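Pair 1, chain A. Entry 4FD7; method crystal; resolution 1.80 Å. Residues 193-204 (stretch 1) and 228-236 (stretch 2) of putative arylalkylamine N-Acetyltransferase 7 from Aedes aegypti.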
# COMPACT_ATOMS: atom_id res chain seq x y z
N SER A 193 6.73 8.10 -0.17
CA SER A 193 5.36 7.59 -0.09
C SER A 193 4.48 8.54 0.72
O SER A 193 3.31 8.79 0.36
CB SER A 193 5.33 6.16 0.46
OG SER A 193 5.92 6.06 1.75
N GLN A 194 5.05 9.08 1.80
CA GLN A 194 4.37 10.12 2.58
C GLN A 194 4.12 11.38 1.76
O GLN A 194 3.05 11.98 1.84
CB GLN A 194 5.16 10.43 3.86
CG GLN A 194 5.14 9.28 4.89
CD GLN A 194 6.33 9.29 5.83
OE1 GLN A 194 7.08 10.27 5.90
NE2 GLN A 194 6.50 8.19 6.57
N THR A 195 5.11 11.77 0.95
CA THR A 195 4.98 12.91 0.04
C THR A 195 3.82 12.71 -0.95
O THR A 195 3.02 13.62 -1.19
CB THR A 195 6.30 13.15 -0.73
OG1 THR A 195 7.33 13.52 0.21
CG2 THR A 195 6.15 14.25 -1.78
N ALA A 196 3.76 11.50 -1.50
CA ALA A 196 2.74 11.12 -2.48
C ALA A 196 1.36 11.19 -1.86
O ALA A 196 0.41 11.78 -2.41
CB ALA A 196 3.03 9.73 -2.98
N ALA A 197 1.25 10.61 -0.66
CA ALA A 197 -0.03 10.61 0.04
C ALA A 197 -0.45 12.04 0.35
O ALA A 197 -1.62 12.40 0.24
CB ALA A 197 0.06 9.76 1.31
N THR A 198 0.51 12.88 0.73
CA THR A 198 0.22 14.27 1.03
C THR A 198 -0.33 14.98 -0.20
O THR A 198 -1.37 15.65 -0.14
CB THR A 198 1.45 15.01 1.58
OG1 THR A 198 1.71 14.55 2.92
CG2 THR A 198 1.23 16.53 1.59
N ARG A 199 0.34 14.79 -1.33
CA ARG A 199 -0.10 15.41 -2.58
C ARG A 199 -1.52 14.98 -3.01
O ARG A 199 -2.25 15.77 -3.62
CB ARG A 199 0.96 15.21 -3.67
CG ARG A 199 2.28 15.93 -3.31
CD ARG A 199 3.37 15.79 -4.37
NE ARG A 199 4.46 16.75 -4.15
CZ ARG A 199 4.43 18.01 -4.58
NH1 ARG A 199 3.36 18.45 -5.25
NH2 ARG A 199 5.45 18.83 -4.36
N VAL A 200 -1.92 13.76 -2.66
CA VAL A 200 -3.30 13.32 -2.92
C VAL A 200 -4.33 13.95 -1.96
O VAL A 200 -5.53 14.02 -2.25
CB VAL A 200 -3.39 11.78 -2.91
CG1 VAL A 200 -4.83 11.28 -2.90
CG2 VAL A 200 -2.65 11.23 -4.12
N GLY A 201 -3.86 14.44 -0.82
CA GLY A 201 -4.76 15.00 0.17
C GLY A 201 -4.96 14.17 1.43
O GLY A 201 -5.89 14.44 2.18
N PHE A 202 -4.12 13.16 1.65
CA PHE A 202 -4.13 12.44 2.93
C PHE A 202 -3.64 13.37 4.04
O PHE A 202 -2.76 14.20 3.81
CB PHE A 202 -3.20 11.22 2.90
CG PHE A 202 -3.77 10.02 2.21
CD1 PHE A 202 -3.75 9.92 0.82
CD2 PHE A 202 -4.28 8.95 2.94
CE1 PHE A 202 -4.25 8.79 0.17
CE2 PHE A 202 -4.80 7.82 2.30
CZ PHE A 202 -4.78 7.73 0.91
N GLN A 203 -4.21 13.21 5.23
CA GLN A 203 -3.78 13.96 6.41
C GLN A 203 -3.06 13.05 7.39
O GLN A 203 -3.37 11.87 7.50
CB GLN A 203 -4.99 14.56 7.12
CG GLN A 203 -5.93 13.50 7.69
CD GLN A 203 -6.65 13.95 8.95
OE1 GLN A 203 -6.43 13.39 10.03
NE2 GLN A 203 -7.53 14.93 8.81
N GLU A 204 -2.12 13.62 8.14
CA GLU A 204 -1.38 12.84 9.13
C GLU A 204 -2.24 12.55 10.36
O GLU A 204 -2.72 13.49 11.00
CB GLU A 204 -0.10 13.59 9.54
CG GLU A 204 0.78 13.93 8.34
CD GLU A 204 2.20 14.33 8.70
OE1 GLU A 204 2.53 14.36 9.91
OE2 GLU A 204 2.98 14.59 7.75
N ASN A 228 13.90 8.26 10.70
CA ASN A 228 12.80 8.45 9.75
C ASN A 228 11.45 8.31 10.44
O ASN A 228 11.33 7.63 11.46
CB ASN A 228 12.90 7.45 8.58
CG ASN A 228 14.04 7.76 7.63
OD1 ASN A 228 15.07 7.08 7.64
ND2 ASN A 228 13.87 8.78 6.81
N PHE A 229 10.43 8.95 9.89
CA PHE A 229 9.09 8.85 10.45
C PHE A 229 8.25 7.75 9.80
O PHE A 229 8.38 7.47 8.61
CB PHE A 229 8.38 10.21 10.37
CG PHE A 229 8.79 11.17 11.45
CD1 PHE A 229 9.89 11.99 11.29
CD2 PHE A 229 8.08 11.23 12.64
CE1 PHE A 229 10.26 12.86 12.30
CE2 PHE A 229 8.44 12.11 13.64
CZ PHE A 229 9.54 12.92 13.47
N CYS A 230 7.41 7.12 10.62
CA CYS A 230 6.40 6.17 10.19
C CYS A 230 5.08 6.90 10.43
O CYS A 230 4.81 7.34 11.56
CB CYS A 230 6.47 4.92 11.06
SG CYS A 230 5.35 3.58 10.62
N LYS A 231 4.29 7.10 9.37
CA LYS A 231 3.09 7.93 9.53
C LYS A 231 1.82 7.21 9.11
O LYS A 231 1.72 6.76 7.98
CB LYS A 231 3.23 9.22 8.72
CG LYS A 231 4.41 10.09 9.08
CD LYS A 231 4.33 11.44 8.39
CE LYS A 231 5.60 12.25 8.57
NZ LYS A 231 5.51 13.59 7.91
N TYR A 232 0.81 7.23 9.98
CA TYR A 232 -0.51 6.75 9.59
C TYR A 232 -1.25 7.97 9.06
O TYR A 232 -1.33 9.00 9.73
CB TYR A 232 -1.26 6.12 10.77
CG TYR A 232 -2.03 4.88 10.38
CD1 TYR A 232 -1.43 3.63 10.41
CD2 TYR A 232 -3.36 4.97 9.97
CE1 TYR A 232 -2.14 2.50 10.05
CE2 TYR A 232 -4.07 3.84 9.61
CZ TYR A 232 -3.45 2.61 9.65
OH TYR A 232 -4.15 1.48 9.29
N MET A 233 -1.77 7.87 7.84
CA MET A 233 -2.40 8.99 7.14
C MET A 233 -3.77 8.58 6.58
O MET A 233 -3.97 7.42 6.17
CB MET A 233 -1.48 9.55 6.05
CG MET A 233 -0.07 9.89 6.53
SD MET A 233 0.97 10.38 5.14
CE MET A 233 0.24 11.97 4.74
N SER A 234 -4.70 9.54 6.57
CA SER A 234 -6.08 9.25 6.16
C SER A 234 -6.67 10.22 5.13
O SER A 234 -6.32 11.40 5.10
CB SER A 234 -7.00 9.13 7.39
OG SER A 234 -6.98 10.29 8.20
N LEU A 235 -7.57 9.72 4.30
CA LEU A 235 -8.18 10.50 3.23
C LEU A 235 -9.67 10.24 3.18
O LEU A 235 -10.10 9.12 2.91
CB LEU A 235 -7.55 10.12 1.89
CG LEU A 235 -8.09 10.79 0.62
CD1 LEU A 235 -7.70 12.27 0.59
CD2 LEU A 235 -7.56 10.05 -0.60
N ARG A 236 -10.46 11.29 3.43
CA ARG A 236 -11.90 11.21 3.22
C ARG A 236 -12.23 11.44 1.76
O ARG A 236 -11.79 12.42 1.15
CB ARG A 236 -12.66 12.23 4.07
CG ARG A 236 -12.83 11.81 5.51
CD ARG A 236 -13.91 12.63 6.19
NE ARG A 236 -15.27 12.26 5.79
CZ ARG A 236 -16.36 12.76 6.38
NH1 ARG A 236 -16.22 13.63 7.37
NH2 ARG A 236 -17.56 12.39 5.99

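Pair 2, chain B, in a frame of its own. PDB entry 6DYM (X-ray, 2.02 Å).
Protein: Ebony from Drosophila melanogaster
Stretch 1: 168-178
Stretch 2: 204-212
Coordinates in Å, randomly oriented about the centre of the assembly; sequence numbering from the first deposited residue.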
# COMPACT_ATOMS: atom_id res chain seq x y z
N THR B 168 -1.53 -9.42 4.41
CA THR B 168 -0.61 -8.93 3.39
C THR B 168 0.81 -9.42 3.64
O THR B 168 1.55 -9.67 2.68
CB THR B 168 -0.63 -7.40 3.32
OG1 THR B 168 -0.36 -6.84 4.61
CG2 THR B 168 -2.00 -6.90 2.82
N GLN B 169 1.19 -9.57 4.91
CA GLN B 169 2.51 -10.11 5.23
C GLN B 169 2.64 -11.56 4.78
O GLN B 169 3.66 -11.95 4.20
CB GLN B 169 2.78 -9.99 6.73
CG GLN B 169 2.92 -8.55 7.21
CD GLN B 169 2.82 -8.42 8.71
OE1 GLN B 169 2.54 -9.39 9.41
NE2 GLN B 169 3.02 -7.20 9.22
N GLN B 170 1.61 -12.37 5.04
CA GLN B 170 1.68 -13.78 4.67
C GLN B 170 1.60 -13.96 3.16
O GLN B 170 2.29 -14.82 2.59
CB GLN B 170 0.55 -14.55 5.37
CG GLN B 170 0.53 -16.05 5.08
CD GLN B 170 -0.28 -16.81 6.11
OE1 GLN B 170 -1.15 -16.24 6.77
NE2 GLN B 170 -0.00 -18.10 6.26
N LEU B 171 0.76 -13.17 2.49
CA LEU B 171 0.72 -13.22 1.03
C LEU B 171 2.09 -12.92 0.43
O LEU B 171 2.54 -13.60 -0.49
CB LEU B 171 -0.32 -12.25 0.50
CG LEU B 171 -1.77 -12.72 0.57
CD1 LEU B 171 -2.71 -11.59 0.19
CD2 LEU B 171 -1.99 -13.93 -0.34
N ALA B 172 2.76 -11.88 0.95
CA ALA B 172 4.09 -11.55 0.46
C ALA B 172 5.06 -12.71 0.65
O ALA B 172 5.89 -12.99 -0.22
CB ALA B 172 4.61 -10.30 1.16
N ASP B 173 4.97 -13.40 1.79
CA ASP B 173 5.84 -14.55 2.03
C ASP B 173 5.62 -15.65 1.00
O ASP B 173 6.58 -16.18 0.44
CB ASP B 173 5.62 -15.09 3.44
CG ASP B 173 5.86 -14.04 4.51
OD1 ASP B 173 6.84 -13.28 4.40
OD2 ASP B 173 5.05 -13.97 5.47
N VAL B 174 4.36 -16.01 0.73
CA VAL B 174 4.13 -17.12 -0.19
C VAL B 174 4.38 -16.72 -1.64
O VAL B 174 4.54 -17.59 -2.50
CB VAL B 174 2.72 -17.73 -0.01
CG1 VAL B 174 2.55 -18.24 1.41
CG2 VAL B 174 1.63 -16.73 -0.36
N TYR B 175 4.44 -15.42 -1.93
CA TYR B 175 4.87 -14.95 -3.24
C TYR B 175 6.38 -14.75 -3.32
O TYR B 175 6.86 -14.15 -4.28
CB TYR B 175 4.13 -13.65 -3.61
CG TYR B 175 2.79 -13.91 -4.25
CD1 TYR B 175 2.68 -14.09 -5.63
CD2 TYR B 175 1.64 -14.02 -3.49
CE1 TYR B 175 1.46 -14.33 -6.23
CE2 TYR B 175 0.41 -14.27 -4.07
CZ TYR B 175 0.33 -14.43 -5.44
OH TYR B 175 -0.90 -14.68 -6.03
N HIS B 176 7.11 -15.24 -2.31
CA HIS B 176 8.58 -15.26 -2.29
C HIS B 176 9.19 -13.86 -2.22
O HIS B 176 10.27 -13.61 -2.77
CB HIS B 176 9.13 -16.03 -3.49
CG HIS B 176 8.55 -17.40 -3.61
ND1 HIS B 176 7.74 -17.77 -4.66
CD2 HIS B 176 8.62 -18.48 -2.79
CE1 HIS B 176 7.35 -19.03 -4.50
NE2 HIS B 176 7.88 -19.48 -3.37
N TYR B 177 8.52 -12.93 -1.55
CA TYR B 177 9.16 -11.68 -1.19
C TYR B 177 10.21 -11.94 -0.12
O TYR B 177 9.99 -12.73 0.81
CB TYR B 177 8.14 -10.67 -0.67
CG TYR B 177 7.39 -9.94 -1.76
CD1 TYR B 177 6.35 -10.56 -2.45
CD2 TYR B 177 7.71 -8.63 -2.08
CE1 TYR B 177 5.65 -9.88 -3.44
CE2 TYR B 177 7.02 -7.94 -3.07
CZ TYR B 177 5.99 -8.58 -3.75
OH TYR B 177 5.31 -7.90 -4.73
N LYS B 178 11.35 -11.26 -0.24
CA LYS B 178 12.38 -11.33 0.78
C LYS B 178 12.05 -10.38 1.92
O LYS B 178 11.66 -9.23 1.69
CB LYS B 178 13.74 -10.99 0.16
CG LYS B 178 14.93 -11.54 0.92
CD LYS B 178 16.16 -10.68 0.68
CE LYS B 178 17.42 -11.53 0.59
NZ LYS B 178 17.57 -12.16 -0.76
N GLN B 204 2.23 -7.69 16.74
CA GLN B 204 1.95 -6.88 15.56
C GLN B 204 3.25 -6.36 14.98
O GLN B 204 3.99 -5.61 15.64
CB GLN B 204 1.02 -5.71 15.89
CG GLN B 204 0.73 -4.86 14.66
CD GLN B 204 -0.33 -3.80 14.90
OE1 GLN B 204 -1.00 -3.80 15.93
NE2 GLN B 204 -0.47 -2.88 13.95
N ARG B 205 3.53 -6.75 13.74
CA ARG B 205 4.77 -6.40 13.05
C ARG B 205 4.49 -5.45 11.89
O ARG B 205 3.38 -5.35 11.38
CB ARG B 205 5.49 -7.65 12.53
CG ARG B 205 5.27 -8.89 13.39
CD ARG B 205 5.88 -8.71 14.77
NE ARG B 205 7.32 -8.49 14.69
CZ ARG B 205 8.12 -8.34 15.74
NH1 ARG B 205 7.62 -8.40 16.97
NH2 ARG B 205 9.42 -8.15 15.57
N ALA B 206 5.54 -4.73 11.50
CA ALA B 206 5.63 -4.08 10.20
C ALA B 206 6.79 -4.76 9.48
O ALA B 206 7.90 -4.82 10.02
CB ALA B 206 5.88 -2.58 10.32
N ILE B 207 6.52 -5.31 8.30
CA ILE B 207 7.50 -6.13 7.60
C ILE B 207 7.82 -5.46 6.28
O ILE B 207 6.91 -5.17 5.48
CB ILE B 207 7.00 -7.57 7.39
CG1 ILE B 207 6.59 -8.16 8.75
CG2 ILE B 207 8.09 -8.40 6.75
CD1 ILE B 207 6.44 -9.65 8.77
N VAL B 208 9.10 -5.20 6.05
CA VAL B 208 9.59 -4.61 4.80
C VAL B 208 9.93 -5.74 3.84
O VAL B 208 10.77 -6.59 4.15
CB VAL B 208 10.80 -3.70 5.05
CG1 VAL B 208 11.33 -3.13 3.74
CG2 VAL B 208 10.42 -2.57 5.99
N HIS B 209 9.29 -5.74 2.68
CA HIS B 209 9.36 -6.85 1.73
C HIS B 209 9.92 -6.37 0.40
O HIS B 209 9.61 -5.27 -0.06
CB HIS B 209 7.97 -7.47 1.50
CG HIS B 209 7.58 -8.48 2.53
ND1 HIS B 209 6.43 -8.38 3.27
CD2 HIS B 209 8.18 -9.63 2.92
CE1 HIS B 209 6.33 -9.42 4.08
NE2 HIS B 209 7.39 -10.20 3.88
N TRP B 210 10.73 -7.23 -0.22
CA TRP B 210 11.41 -6.91 -1.47
C TRP B 210 11.45 -8.15 -2.34
O TRP B 210 11.83 -9.23 -1.87
CB TRP B 210 12.82 -6.38 -1.18
CG TRP B 210 13.78 -6.32 -2.34
CD1 TRP B 210 14.88 -7.10 -2.53
CD2 TRP B 210 13.73 -5.41 -3.45
NE1 TRP B 210 15.52 -6.74 -3.70
CE2 TRP B 210 14.84 -5.71 -4.28
CE3 TRP B 210 12.87 -4.38 -3.83
CZ2 TRP B 210 15.10 -5.01 -5.46
CZ3 TRP B 210 13.13 -3.69 -5.01
CH2 TRP B 210 14.24 -4.01 -5.80
N LYS B 211 11.05 -8.01 -3.60
CA LYS B 211 11.06 -9.12 -4.54
C LYS B 211 11.71 -8.66 -5.83
O LYS B 211 11.19 -7.77 -6.51
CB LYS B 211 9.64 -9.64 -4.82
CG LYS B 211 9.59 -10.82 -5.78
CD LYS B 211 8.19 -11.40 -5.88
CE LYS B 211 8.17 -12.65 -6.75
NZ LYS B 211 9.52 -13.26 -6.82
N GLU B 212 12.84 -9.28 -6.17
CA GLU B 212 13.49 -8.97 -7.43
C GLU B 212 12.67 -9.53 -8.59
O GLU B 212 12.10 -10.62 -8.50
CB GLU B 212 14.90 -9.55 -7.45
CG GLU B 212 15.85 -8.81 -6.50
CD GLU B 212 17.30 -9.17 -6.73
OE1 GLU B 212 17.62 -9.72 -7.80
OE2 GLU B 212 18.12 -8.91 -5.82
O HOH W 1 1.80 -8.24 12.15
O HOH W 2 16.84 -10.74 -3.70

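What backbone arrangement do the two pairs share? In each, a helix runs alongside a strand, turns back, and the chain then pairs with that strand in antiparallel fashion. The helix and strand axes approach to 9.3 Å at 21° in pair 1 and to 9.6 Å at 27° in pair 2, and 14 central residues superpose with an RMSD of 0.4 Å. The sheet register is the same: Gln A203 faces Ser A234, with Gln A203 N to Ser A234 O and Ser A234 N to Gln A203 O both 2.8 Å. At the matching positions Lys B178 N donates to Trp B210 O (2.6 Å) and Trp B210 N to Lys B178 O (2.9 Å).

How does the helix hold the start of the strand? Both pairs use a glutamine in the same m, t rotamer. Gln A194 NE2 donates to Phe A229 O at 2.9 Å, and Gln B169 NE2 to Arg B205 O, also at 2.9 Å but with a more bent angle, 130° against 159°. In pair 2 a water accepts from Arg B205 N (2.8 Å) and lies 3.1 Å from Gln B169 OE1, within hydrogen-bonding reach. Two positions along the strand, Lys A231 extends its chain to form a salt bridge, NZ to Glu A204 OE2 at 2.7 Å, whereas Ile B207 packs CG1 3.7 Å from Gln B169 NE2.

What fills the space between helix and strand at its centre? Met A233 and His B209 occupy matching positions, their side-chain centres only 0.6 Å apart after superposition. The flexible thioether lies against the helix, SD 4.0 Å from Ala A197 CB, with CE 3.5 Å from Thr A198 OG1. The flat imidazole instead takes Ala B172 CB over one face, 3.5 Å from the ring centroid, and its ring nitrogen gains a bond the methionine cannot make: His B209 NE2 donates to Asp B173 OD1 at 3.2 Å.

How is the turn after the helix accommodated and covered? Gly A201 has positive phi, where a CB would jam against the preceding carbonyl O; its partner, His B176, also has positive phi, 67°, yet carries a side chain. The next residue supplies an aromatic ring in both pairs, and a CB from the strand lies over its face: Leu A235 CB is 3.5 Å from the Phe A202 centroid, Lys B211 CB 3.6 Å from that of Tyr B177. Beyond CB, the leucine packs CD2 3.8 Å from Val A200 CG1, while the lysine brings CE to 3.2 Å from Tyr B175 O.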